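PDB 6ZJK: ribonucleoside-diphosphate reductase subunit beta from Clostridium botulinum, which carries a two-iron centre and probably generates the radical that its partner subunit needs to reduce ribonucleoside diphosphates to deoxyribonucleotides. Local coordinates for residues Glu38-Asn42 with Glu251-Asn256; Pro73-Leu78 with Gln142-Ile147; Gln84-Leu88 with Gly222-Ala226; Tyr305-Leu309 with Tyr320-Asn324. All coordinates share one frame; numbering follows the deposited sequence.

Contact 1 of 4, residues Glu38-Asn42 with Glu251-Asn256; sequences ESMIN and ELKNEN
Met40 and Glu255 make the direct polar link here: Met40 N donates to the syn lone pair of Glu255 OE1, 3.0 Å away and almost straight at 171°. Glu255 gets there by an extended chain from the last turn of helix 225-255, and Met40 CB rests 3.5 Å from that same oxygen. The Met40 side chain then swings over the helix. Its CG stands anti to the backbone N (chi1 -164°), and bends at the next two torsions bring CE to 3.6 Å from Glu251 CB. On the way CG meets Leu252 CD2 at 3.7 Å, the two side chains crossing at about a right angle. Ile41 adds a looser touch, CG1 to Leu252 CD2 at 4.2 Å. A water between the segments accepts from Ile41 N and Asn256 ND2 and donates to Glu255 OE1; Asn256 ND2 also donates to Leu252 O, 3.0 Å away, a bond lying flat in the Asn256 amide plane. The carboxylate of Glu251 turns off to Trp58, while Leu252 continues onto Leu194 of helix 190-220. An irregular N-terminal segment thus lies across the C-terminal end of a long helix in the all-helical ribonucleotide reductase R2 fold.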
loop_
_atom_site.group_PDB
_atom_site.type_symbol
_atom_site.label_atom_id
_atom_site.label_comp_id
_atom_site.label_asym_id
_atom_site.label_seq_id
_atom_site.Cartn_x
_atom_site.Cartn_y
_atom_site.Cartn_z
ATOM N N GLU A 38 -18.891 -11.413 3.520
ATOM C CA GLU A 38 -19.412 -12.771 3.667
ATOM C C GLU A 38 -18.377 -13.737 4.231
ATOM O O GLU A 38 -18.681 -14.489 5.159
ATOM C CB GLU A 38 -19.913 -13.303 2.312
ATOM C CG GLU A 38 -20.273 -14.782 2.373
ATOM C CD GLU A 38 -20.825 -15.356 1.070
ATOM O OE1 GLU A 38 -20.456 -14.864 -0.029
ATOM O OE2 GLU A 38 -21.602 -16.337 1.161
ATOM N N SER A 39 -17.150 -13.732 3.700
ATOM C CA SER A 39 -16.106 -14.630 4.187
ATOM C C SER A 39 -14.739 -14.080 3.791
ATOM O O SER A 39 -14.631 -13.133 3.008
ATOM C CB SER A 39 -16.289 -16.051 3.647
ATOM O OG SER A 39 -16.301 -16.027 2.230
ATOM N N MET A 40 -13.688 -14.710 4.309
ATOM C CA MET A 40 -12.291 -14.337 4.075
ATOM C C MET A 40 -11.845 -14.579 2.661
ATOM O O MET A 40 -11.210 -13.792 2.080
ATOM C CB MET A 40 -11.343 -15.014 5.058
ATOM C CG MET A 40 -9.955 -14.417 5.156
ATOM S SD MET A 40 -9.818 -12.826 5.870
ATOM C CE MET A 40 -10.199 -13.137 7.544
ATOM N N ILE A 41 -12.168 -15.724 2.154
ATOM C CA ILE A 41 -11.912 -16.065 0.797
ATOM C C ILE A 41 -13.196 -16.620 0.207
ATOM O O ILE A 41 -14.078 -16.999 0.910
ATOM C CB ILE A 41 -10.750 -17.047 0.619
ATOM C CG1 ILE A 41 -10.964 -18.305 1.410
ATOM C CG2 ILE A 41 -9.449 -16.402 1.015
ATOM C CD1 ILE A 41 -10.162 -19.457 0.908
ATOM N N ASN A 42 -13.267 -16.665 -1.097
ATOM C CA ASN A 42 -14.401 -17.146 -1.846
ATOM C C ASN A 42 -15.742 -16.439 -1.555
ATOM O O ASN A 42 -16.733 -16.952 -1.852
ATOM C CB ASN A 42 -14.567 -18.672 -1.752
ATOM C CG ASN A 42 -13.409 -19.464 -2.332
ATOM O OD1 ASN A 42 -12.976 -19.246 -3.418
ATOM N ND2 ASN A 42 -12.957 -20.416 -1.590
ATOM N N GLU A 251 -9.428 -16.992 11.387
ATOM C CA GLU A 251 -10.683 -16.961 10.638
ATOM C C GLU A 251 -10.665 -17.960 9.486
ATOM O O GLU A 251 -11.672 -18.625 9.224
ATOM C CB GLU A 251 -10.977 -15.551 10.118
ATOM C CG GLU A 251 -11.016 -14.415 11.156
ATOM C CD GLU A 251 -12.111 -14.559 12.217
ATOM O OE1 GLU A 251 -12.932 -15.500 12.136
ATOM O OE2 GLU A 251 -12.145 -13.717 13.146
ATOM N N LEU A 252 -9.520 -18.121 8.816
ATOM C CA LEU A 252 -9.435 -19.096 7.729
ATOM C C LEU A 252 -9.696 -20.511 8.223
ATOM O O LEU A 252 -10.307 -21.316 7.509
ATOM C CB LEU A 252 -8.069 -19.035 7.050
ATOM C CG LEU A 252 -7.819 -17.851 6.108
ATOM C CD1 LEU A 252 -6.347 -17.806 5.679
ATOM C CD2 LEU A 252 -8.736 -17.922 4.894
ATOM N N LYS A 253 -9.189 -20.852 9.417
ATOM C CA LYS A 253 -9.419 -22.141 10.059
ATOM C C LYS A 253 -10.905 -22.369 10.316
ATOM O O LYS A 253 -11.406 -23.482 10.128
ATOM C CB LYS A 253 -8.653 -22.248 11.376
ATOM C CG LYS A 253 -8.806 -23.633 11.997
ATOM C CD LYS A 253 -7.760 -23.957 13.058
ATOM C CE LYS A 253 -8.341 -24.939 14.089
ATOM N NZ LYS A 253 -8.269 -26.355 13.641
ATOM N N ASN A 254 -11.542 -21.339 10.870
ATOM C CA ASN A 254 -12.948 -21.473 11.247
ATOM C C ASN A 254 -13.852 -21.662 10.029
ATOM O O ASN A 254 -14.798 -22.459 10.077
ATOM C CB ASN A 254 -13.397 -20.253 12.052
ATOM C CG ASN A 254 -14.866 -20.333 12.448
ATOM O OD1 ASN A 254 -15.644 -19.402 12.227
ATOM N ND2 ASN A 254 -15.248 -21.455 13.028
ATOM N N GLU A 255 -13.551 -20.979 8.914
ATOM C CA GLU A 255 -14.409 -20.971 7.732
ATOM C C GLU A 255 -14.032 -22.028 6.688
ATOM O O GLU A 255 -14.733 -22.151 5.674
ATOM C CB GLU A 255 -14.390 -19.581 7.075
ATOM C CG GLU A 255 -14.880 -18.412 7.962
ATOM C CD GLU A 255 -14.563 -17.030 7.349
ATOM O OE1 GLU A 255 -13.981 -16.977 6.244
ATOM O OE2 GLU A 255 -14.888 -15.985 7.969
ATOM N N ASN A 256 -12.934 -22.761 6.885
ATOM C CA ASN A 256 -12.416 -23.750 5.928
ATOM C C ASN A 256 -11.920 -24.998 6.662
ATOM O O ASN A 256 -10.828 -25.512 6.399
ATOM C CB ASN A 256 -11.275 -23.164 5.087
ATOM C CG ASN A 256 -11.702 -21.976 4.257
ATOM O OD1 ASN A 256 -12.246 -22.136 3.167
ATOM N ND2 ASN A 256 -11.458 -20.774 4.764
HETATM O O HOH W 1 -13.149 -18.035 4.110
#

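Contact 2 of 4, residues Pro73-Leu78 with Gln142-Ile147; sequences PEEISL and QSYSYI. With GOL (glycerol), chain F.
Pro73 and Ser143 mark the closest backbone approach, 5.5 Å between their CA atoms, where the 3-10 turn 73-75 meets helix 124-151; by Leu78 and Ile147 the CA atoms are 7.7 Å apart. Tyr146 fills the widening gap. With CG anti to the backbone N (chi1 169°), its ring reaches out from the helix and is clasped from both faces: Glu74 CG sits 3.8 Å from the ring centroid on one, Leu78 CD1 4.2 Å from it on the other, both CH-pi contacts. At the ring's edge Tyr146 OH donates to Ile76 O over 2.8 Å, tilted 32° from the carbonyl plane. Leu78 CD1 also packs on Ile147, and Pro73 CB lies on Ser143, whose hydroxyl bonds back to the carbonyl of the iron ligand His140. Toward Gln142 the contact turns wet. A water receives Glu74 N and donates to Gln142 OE1, while a glycerol, probably from the crystallisation liquor, gives O2 to Glu74 OE2 (2.7 Å) and takes Gln142 NE2 on O1 (2.9 Å). The same glycerol bonds to Ser60 of the second subunit. Chemically, one phenol with both faces and its hydroxyl occupied fixes the 73-78 loop on the helix, whereas Glu74 and Gln142 meet through water and glycerol, and Glu74 OE1 also carries a salt bridge to Arg64 of the second subunit.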
loop_
_atom_site.group_PDB
_atom_site.type_symbol
_atom_site.label_atom_id
_atom_site.label_comp_id
_atom_site.label_asym_id
_atom_site.label_seq_id
_atom_site.Cartn_x
_atom_site.Cartn_y
_atom_site.Cartn_z
ATOM N N PRO A 73 11.374 7.796 8.874
ATOM C CA PRO A 73 12.743 7.400 9.169
ATOM C C PRO A 73 13.724 8.531 9.195
ATOM O O PRO A 73 14.440 8.711 10.136
ATOM C CB PRO A 73 13.075 6.445 8.070
ATOM C CG PRO A 73 11.811 5.980 7.582
ATOM C CD PRO A 73 10.772 6.965 7.858
ATOM N N GLU A 74 13.646 9.438 8.227
ATOM C CA GLU A 74 14.551 10.604 8.143
ATOM C C GLU A 74 14.404 11.649 9.206
ATOM O O GLU A 74 15.208 12.454 9.327
ATOM C CB GLU A 74 14.563 11.230 6.752
ATOM C CG GLU A 74 15.189 10.344 5.704
ATOM C CD GLU A 74 15.258 10.938 4.308
ATOM O OE1 GLU A 74 14.819 12.077 4.127
ATOM O OE2 GLU A 74 15.758 10.261 3.402
ATOM N N GLU A 75 13.409 11.491 10.048
ATOM C CA GLU A 75 13.203 12.412 11.123
ATOM C C GLU A 75 14.006 12.009 12.375
ATOM O O GLU A 75 13.968 12.683 13.350
ATOM C CB GLU A 75 11.707 12.547 11.430
ATOM C CG GLU A 75 11.012 13.715 10.757
ATOM C CD GLU A 75 9.500 13.791 10.977
ATOM O OE1 GLU A 75 8.851 14.589 10.322
ATOM O OE2 GLU A 75 8.934 13.075 11.786
ATOM N N ILE A 76 14.721 10.896 12.319
ATOM C CA ILE A 76 15.515 10.437 13.420
ATOM C C ILE A 76 16.966 10.705 13.095
ATOM O O ILE A 76 17.472 10.184 12.185
ATOM C CB ILE A 76 15.281 8.957 13.646
ATOM C CG1 ILE A 76 13.878 8.720 14.139
ATOM C CG2 ILE A 76 16.257 8.432 14.647
ATOM C CD1 ILE A 76 13.338 7.409 13.699
ATOM N N SER A 77 17.624 11.496 13.889
ATOM C CA SER A 77 18.996 11.853 13.546
ATOM C C SER A 77 19.978 10.733 13.880
ATOM O O SER A 77 19.934 10.150 14.966
ATOM C CB SER A 77 19.413 13.109 14.296
ATOM O OG SER A 77 20.817 13.137 14.413
ATOM N N LEU A 78 20.930 10.561 12.961
ATOM C CA LEU A 78 21.976 9.542 13.018
ATOM C C LEU A 78 23.333 10.143 13.371
ATOM O O LEU A 78 24.365 9.495 13.170
ATOM C CB LEU A 78 22.069 8.779 11.691
ATOM C CG LEU A 78 20.872 7.876 11.367
ATOM C CD1 LEU A 78 21.076 7.093 10.065
ATOM C CD2 LEU A 78 20.569 6.917 12.531
ATOM N N GLN A 142 13.135 1.553 3.119
ATOM C CA GLN A 142 13.748 2.841 2.904
ATOM C C GLN A 142 14.586 3.292 4.041
ATOM O O GLN A 142 15.552 3.956 3.857
ATOM C CB GLN A 142 12.709 3.911 2.641
ATOM C CG GLN A 142 13.254 5.223 2.171
ATOM C CD GLN A 142 13.294 6.224 3.227
ATOM O OE1 GLN A 142 12.479 6.248 4.078
ATOM N NE2 GLN A 142 14.235 7.055 3.175
ATOM N N SER A 143 14.151 2.961 5.232
ATOM C CA SER A 143 14.906 3.176 6.462
ATOM C C SER A 143 16.332 2.659 6.338
ATOM O O SER A 143 17.230 3.171 7.024
ATOM C CB SER A 143 14.212 2.518 7.667
ATOM O OG SER A 143 14.370 1.103 7.667
ATOM N N TYR A 144 16.468 1.555 5.646
ATOM C CA TYR A 144 17.744 0.905 5.496
ATOM C C TYR A 144 18.608 1.721 4.541
ATOM O O TYR A 144 19.743 1.884 4.779
ATOM C CB TYR A 144 17.646 -0.561 5.069
ATOM C CG TYR A 144 16.720 -1.427 5.921
ATOM C CD1 TYR A 144 16.671 -1.274 7.272
ATOM C CD2 TYR A 144 15.901 -2.357 5.362
ATOM C CE1 TYR A 144 15.841 -2.031 8.041
ATOM C CE2 TYR A 144 15.071 -3.123 6.129
ATOM C CZ TYR A 144 15.047 -2.947 7.460
ATOM O OH TYR A 144 14.213 -3.667 8.206
ATOM N N SER A 145 18.038 2.212 3.461
ATOM C CA SER A 145 18.759 3.109 2.563
ATOM C C SER A 145 19.221 4.363 3.300
ATOM O O SER A 145 20.333 4.857 3.069
ATOM C CB SER A 145 17.888 3.478 1.357
ATOM O OG SER A 145 18.123 2.599 0.262
ATOM N N TYR A 146 18.367 4.881 4.153
ATOM C CA TYR A 146 18.677 6.041 4.928
ATOM C C TYR A 146 19.834 5.792 5.891
ATOM O O TYR A 146 20.658 6.623 6.032
ATOM C CB TYR A 146 17.481 6.554 5.678
ATOM C CG TYR A 146 17.755 7.591 6.706
ATOM C CD1 TYR A 146 18.343 8.758 6.392
ATOM C CD2 TYR A 146 17.375 7.427 7.983
ATOM C CE1 TYR A 146 18.569 9.706 7.321
ATOM C CE2 TYR A 146 17.595 8.375 8.925
ATOM C CZ TYR A 146 18.206 9.510 8.587
ATOM O OH TYR A 146 18.421 10.452 9.512
ATOM N N ILE A 147 19.837 4.666 6.585
ATOM C CA ILE A 147 20.951 4.332 7.486
ATOM C C ILE A 147 22.270 4.257 6.708
ATOM O O ILE A 147 23.271 4.877 7.086
ATOM C CB ILE A 147 20.678 3.026 8.253
ATOM C CG1 ILE A 147 19.557 3.231 9.280
ATOM C CG2 ILE A 147 21.970 2.508 8.936
ATOM C CD1 ILE A 147 19.026 1.938 9.919
HETATM C C1 GOL F . 15.048 7.414 -0.138
HETATM O O1 GOL F . 15.952 7.011 0.858
HETATM C C2 GOL F . 14.491 8.748 0.237
HETATM O O2 GOL F . 15.469 9.620 0.763
HETATM C C3 GOL F . 13.732 9.391 -0.877
HETATM O O3 GOL F . 13.107 10.522 -0.301
HETATM O O HOH W 2 12.384 8.779 5.743
HETATM O O HOH W 3 21.224 12.019 10.661
#

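Contact 3 of 4, residues Gln84-Leu88 with Gly222-Ala226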
loop_
_atom_site.group_PDB
_atom_site.type_symbol
_atom_site.label_atom_id
_atom_site.label_comp_id
_atom_site.label_asym_id
_atom_site.label_seq_id
_atom_site.Cartn_x
_atom_site.Cartn_y
_atom_site.Cartn_z
ATOM N N GLN A 84 30.442 6.829 15.244
ATOM C CA GLN A 84 30.792 5.529 15.815
ATOM C C GLN A 84 31.030 4.449 14.766
ATOM O O GLN A 84 31.736 3.471 15.049
ATOM C CB GLN A 84 29.680 5.071 16.753
ATOM C CG GLN A 84 29.346 6.100 17.797
ATOM C CD GLN A 84 28.343 5.602 18.802
ATOM O OE1 GLN A 84 27.169 5.389 18.480
ATOM N NE2 GLN A 84 28.792 5.434 20.041
ATOM N N PHE A 85 30.413 4.564 13.587
ATOM C CA PHE A 85 30.557 3.528 12.565
ATOM C C PHE A 85 32.006 3.164 12.212
ATOM O O PHE A 85 32.268 1.970 11.991
ATOM C CB PHE A 85 29.794 3.948 11.300
ATOM C CG PHE A 85 29.655 2.850 10.285
ATOM C CD1 PHE A 85 28.704 1.859 10.441
ATOM C CD2 PHE A 85 30.481 2.808 9.175
ATOM C CE1 PHE A 85 28.578 0.842 9.516
ATOM C CE2 PHE A 85 30.355 1.799 8.236
ATOM C CZ PHE A 85 29.401 0.821 8.403
ATOM N N PRO A 86 32.956 4.103 12.063
ATOM C CA PRO A 86 34.332 3.697 11.713
ATOM C C PRO A 86 35.058 2.913 12.795
ATOM O O PRO A 86 36.111 2.334 12.509
ATOM C CB PRO A 86 35.040 5.035 11.435
ATOM C CG PRO A 86 33.940 5.970 11.100
ATOM C CD PRO A 86 32.787 5.566 11.953
ATOM N N TYR A 87 34.565 2.908 14.025
ATOM C CA TYR A 87 35.292 2.230 15.084
ATOM C C TYR A 87 34.649 0.910 15.491
ATOM O O TYR A 87 35.123 0.278 16.439
ATOM C CB TYR A 87 35.436 3.157 16.292
ATOM C CG TYR A 87 36.310 4.354 16.019
ATOM C CD1 TYR A 87 35.880 5.638 16.340
ATOM C CD2 TYR A 87 37.566 4.212 15.448
ATOM C CE1 TYR A 87 36.666 6.735 16.101
ATOM C CE2 TYR A 87 38.365 5.320 15.204
ATOM C CZ TYR A 87 37.903 6.576 15.530
ATOM O OH TYR A 87 38.673 7.691 15.298
ATOM N N LEU A 88 33.636 0.448 14.755
ATOM C CA LEU A 88 33.174 -0.927 14.910
ATOM C C LEU A 88 34.295 -1.907 14.578
ATOM O O LEU A 88 35.112 -1.659 13.683
ATOM C CB LEU A 88 31.970 -1.189 14.005
ATOM C CG LEU A 88 30.704 -0.365 14.222
ATOM C CD1 LEU A 88 29.677 -0.792 13.220
ATOM C CD2 LEU A 88 30.191 -0.544 15.647
ATOM N N GLY A 222 26.312 0.855 23.829
ATOM C CA GLY A 222 26.641 2.213 23.439
ATOM C C GLY A 222 27.041 2.405 21.986
ATOM O O GLY A 222 27.523 3.489 21.634
ATOM N N LYS A 223 26.869 1.394 21.137
ATOM C CA LYS A 223 27.270 1.440 19.736
ATOM C C LYS A 223 26.027 1.477 18.846
ATOM O O LYS A 223 25.110 0.667 19.019
ATOM C CB LYS A 223 28.160 0.231 19.403
ATOM C CG LYS A 223 29.499 0.191 20.189
ATOM C CD LYS A 223 30.220 -1.188 20.135
ATOM C CE LYS A 223 31.553 -1.174 20.909
ATOM N NZ LYS A 223 32.139 -2.529 21.197
ATOM N N MET A 224 26.003 2.418 17.889
ATOM C CA MET A 224 24.913 2.548 16.911
ATOM C C MET A 224 23.552 2.700 17.586
ATOM O O MET A 224 22.605 1.985 17.267
ATOM C CB MET A 224 24.884 1.365 15.934
ATOM C CG MET A 224 26.233 1.095 15.271
ATOM S SD MET A 224 26.947 2.484 14.336
ATOM C CE MET A 224 25.822 2.589 12.925
ATOM N N THR A 225 23.451 3.654 18.518
ATOM C CA THR A 225 22.230 3.775 19.314
ATOM C C THR A 225 21.053 4.289 18.488
ATOM O O THR A 225 19.919 3.852 18.685
ATOM C CB THR A 225 22.468 4.706 20.500
ATOM O OG1 THR A 225 23.239 5.815 20.056
ATOM C CG2 THR A 225 23.275 3.990 21.575
ATOM N N ALA A 226 21.293 5.220 17.560
ATOM C CA ALA A 226 20.162 5.763 16.811
ATOM C C ALA A 226 19.682 4.798 15.737
ATOM O O ALA A 226 18.502 4.819 15.376
ATOM C CB ALA A 226 20.521 7.110 16.185
#
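The tight link from helix 190-220 into helix 225-255, with a Schellman motif ending at Gly222 and Met224 at the N-cap position of the next helix, is gripped by Gln84 at the end of helix 79-84. The Gln84 chain runs extended beyond CG and lays its amide along the link, one end on each of two peptide groups. NE2 donates to Gly222 O at 2.8 Å, nearly along the C=O axis though tilted 25° from the Gln84 amide plane. OE1 takes Met224 N at 3.2 Å, a more bent bond (136°) that comes from above its carbonyl plane. Met224 itself, turned into a left-handed backbone conformation, folds its side chain back through bends at chi2 and chi3. Its CE therefore ends at the edge of the Phe85 ring, 3.9 Å from CD1. Leu88 adds a looser touch, CD2 lying 4.3 Å from both Met224 CG and Lys223 CB. Outside this pair, Lys223 makes a salt bridge with Glu92 of helix 90-118, and Asp81 accepts from Ala226 N in the first turn of helix 225-255. What results is a side-chain amide bridging a helix-to-helix link in a helical bundle, with a Schellman C-terminal cap on one side and a fresh helix start on the other.

Contact 4 of 4, residues Tyr305-Leu309 with Tyr320-Asn324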
loop_
_atom_site.group_PDB
_atom_site.type_symbol
_atom_site.label_atom_id
_atom_site.label_comp_id
_atom_site.label_asym_id
_atom_site.label_seq_id
_atom_site.Cartn_x
_atom_site.Cartn_y
_atom_site.Cartn_z
ATOM N N TYR A 305 12.505 -20.168 22.111
ATOM C CA TYR A 305 11.512 -19.574 23.004
ATOM C C TYR A 305 10.481 -18.771 22.217
ATOM O O TYR A 305 9.285 -18.798 22.529
ATOM C CB TYR A 305 12.207 -18.690 24.044
ATOM C CG TYR A 305 11.275 -17.792 24.841
ATOM C CD1 TYR A 305 10.589 -18.262 25.959
ATOM C CD2 TYR A 305 11.082 -16.469 24.465
ATOM C CE1 TYR A 305 9.744 -17.429 26.678
ATOM C CE2 TYR A 305 10.242 -15.630 25.170
ATOM C CZ TYR A 305 9.571 -16.109 26.270
ATOM O OH TYR A 305 8.730 -15.254 26.959
ATOM N N LEU A 306 10.933 -18.021 21.218
ATOM C CA LEU A 306 10.004 -17.239 20.409
ATOM C C LEU A 306 9.035 -18.135 19.650
ATOM O O LEU A 306 7.844 -17.823 19.553
ATOM C CB LEU A 306 10.778 -16.344 19.430
ATOM C CG LEU A 306 11.468 -15.127 20.048
ATOM C CD1 LEU A 306 12.243 -14.302 18.990
ATOM C CD2 LEU A 306 10.472 -14.250 20.769
ATOM N N SER A 307 9.522 -19.257 19.105
ATOM C CA SER A 307 8.629 -20.112 18.334
ATOM C C SER A 307 7.530 -20.708 19.208
ATOM O O SER A 307 6.407 -20.901 18.730
ATOM C CB SER A 307 9.409 -21.207 17.606
ATOM O OG SER A 307 9.821 -22.227 18.478
ATOM N N ASN A 308 7.813 -20.980 20.490
ATOM C CA ASN A 308 6.764 -21.483 21.381
ATOM C C ASN A 308 5.633 -20.468 21.499
ATOM O O ASN A 308 4.453 -20.830 21.433
ATOM C CB ASN A 308 7.321 -21.783 22.776
ATOM C CG ASN A 308 8.335 -22.910 22.779
ATOM O OD1 ASN A 308 8.422 -23.712 21.850
ATOM N ND2 ASN A 308 9.119 -22.962 23.832
ATOM N N LEU A 309 5.979 -19.187 21.685
ATOM C CA LEU A 309 4.955 -18.144 21.753
ATOM C C LEU A 309 4.169 -18.069 20.446
ATOM O O LEU A 309 2.940 -17.988 20.452
ATOM C CB LEU A 309 5.599 -16.782 22.039
ATOM C CG LEU A 309 6.551 -16.571 23.227
ATOM C CD1 LEU A 309 7.004 -15.100 23.270
ATOM C CD2 LEU A 309 5.955 -17.003 24.541
ATOM N N TYR A 320 9.345 -26.795 21.451
ATOM C CA TYR A 320 10.411 -26.868 22.452
ATOM C C TYR A 320 9.870 -26.552 23.844
ATOM O O TYR A 320 10.288 -25.581 24.480
ATOM C CB TYR A 320 11.538 -25.910 22.066
ATOM C CG TYR A 320 11.879 -25.994 20.593
ATOM C CD1 TYR A 320 12.659 -27.040 20.105
ATOM C CD2 TYR A 320 11.408 -25.042 19.688
ATOM C CE1 TYR A 320 12.969 -27.131 18.754
ATOM C CE2 TYR A 320 11.708 -25.127 18.333
ATOM C CZ TYR A 320 12.484 -26.185 17.874
ATOM O OH TYR A 320 12.795 -26.288 16.536
ATOM N N PRO A 321 8.968 -27.390 24.373
ATOM C CA PRO A 321 8.327 -27.059 25.657
ATOM C C PRO A 321 9.303 -26.987 26.809
ATOM O O PRO A 321 8.988 -26.372 27.836
ATOM C CB PRO A 321 7.321 -28.209 25.870
ATOM C CG PRO A 321 7.179 -28.887 24.534
ATOM C CD PRO A 321 8.527 -28.696 23.857
ATOM N N GLU A 322 10.491 -27.570 26.666
ATOM C CA GLU A 322 11.459 -27.583 27.751
ATOM C C GLU A 322 12.152 -26.240 27.946
ATOM O O GLU A 322 12.826 -26.055 28.961
ATOM C CB GLU A 322 12.484 -28.704 27.508
ATOM C CG GLU A 322 13.483 -28.475 26.359
ATOM C CD GLU A 322 12.869 -28.691 24.966
ATOM O OE1 GLU A 322 13.644 -28.731 23.986
ATOM O OE2 GLU A 322 11.631 -28.881 24.852
ATOM N N ILE A 323 11.978 -25.294 27.020
ATOM C CA ILE A 323 12.524 -23.947 27.145
ATOM C C ILE A 323 11.358 -23.031 27.494
ATOM O O ILE A 323 10.665 -22.527 26.603
ATOM C CB ILE A 323 13.206 -23.490 25.847
ATOM C CG1 ILE A 323 14.312 -24.457 25.442
ATOM C CG2 ILE A 323 13.762 -22.075 25.991
ATOM C CD1 ILE A 323 14.866 -24.150 24.074
ATOM N N ASN A 324 11.110 -22.822 28.782
ATOM C CA ASN A 324 9.952 -22.052 29.211
ATOM C C ASN A 324 10.271 -20.686 29.806
ATOM O O ASN A 324 9.360 -19.857 29.911
ATOM C CB ASN A 324 9.119 -22.886 30.196
ATOM C CG ASN A 324 9.966 -23.545 31.257
ATOM O OD1 ASN A 324 11.162 -23.290 31.355
ATOM N ND2 ASN A 324 9.362 -24.437 32.024
#
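Asn308 and Tyr320 form the tight heart of this contact. From helix 296-313 the buried Asn308 amide faces the backbone of Tyr320 and holds it at two points: OD1 accepts Tyr320 N at 3.2 Å, and ND2 donates to Tyr320 O at 2.9 Å. The second bond arrives well above the carbonyl plane, 62° out of it, and Ile323 N, closing the type I turn 320-323, reaches the same oxygen from the opposite face at 3.1 Å. A chi1 of -65° puts the Asn308 amide beside its own backbone N and pointed at the turn. Next to it the Tyr320 ring turns an edge to the helix, with Ser307 OG in its plane, 3.5 Å from CD2; that hydroxyl bonds to Lys304 O. Arg273 and Val276 of helix 262-287 touch the same tyrosine side chain.

Across the turn things slacken. Tyr305 CB meets Ile323 CG2 at 4.2 Å, and the Tyr305 ring turns its edge to Asn324 O, with CE1 4.1 Å away, while stacking on His326 further along the loop. Pro321 and Glu322, at the corners of the turn, are exposed. Chemically, a single buried side-chain amide answers both the N-H and the C=O of Tyr320, and that carbonyl also takes the turn's own bond from Ile323 N, while the outer corner is left to solvent.

From the N terminus, residues 38-42 open the longest loop, which contact 1 closes at the far end of helix 225-255. Contacts 2 and 3 both fall within that span. Contact 2 ties the loop 73-78 to helix 124-151; before it closes, 84-88 opens contact 3, which ends at 222-226, so the two cross along the chain. They also touch, Ser77 O lying 3.3 Å from Ala226 CB, and their centres are about 15 Å apart. Contacts 1 and 3 grip opposite ends of helix 225-255, with centres about 48 Å apart. Contact 4 follows in series, a short local loop folding the chain after helix 296-313 back onto it.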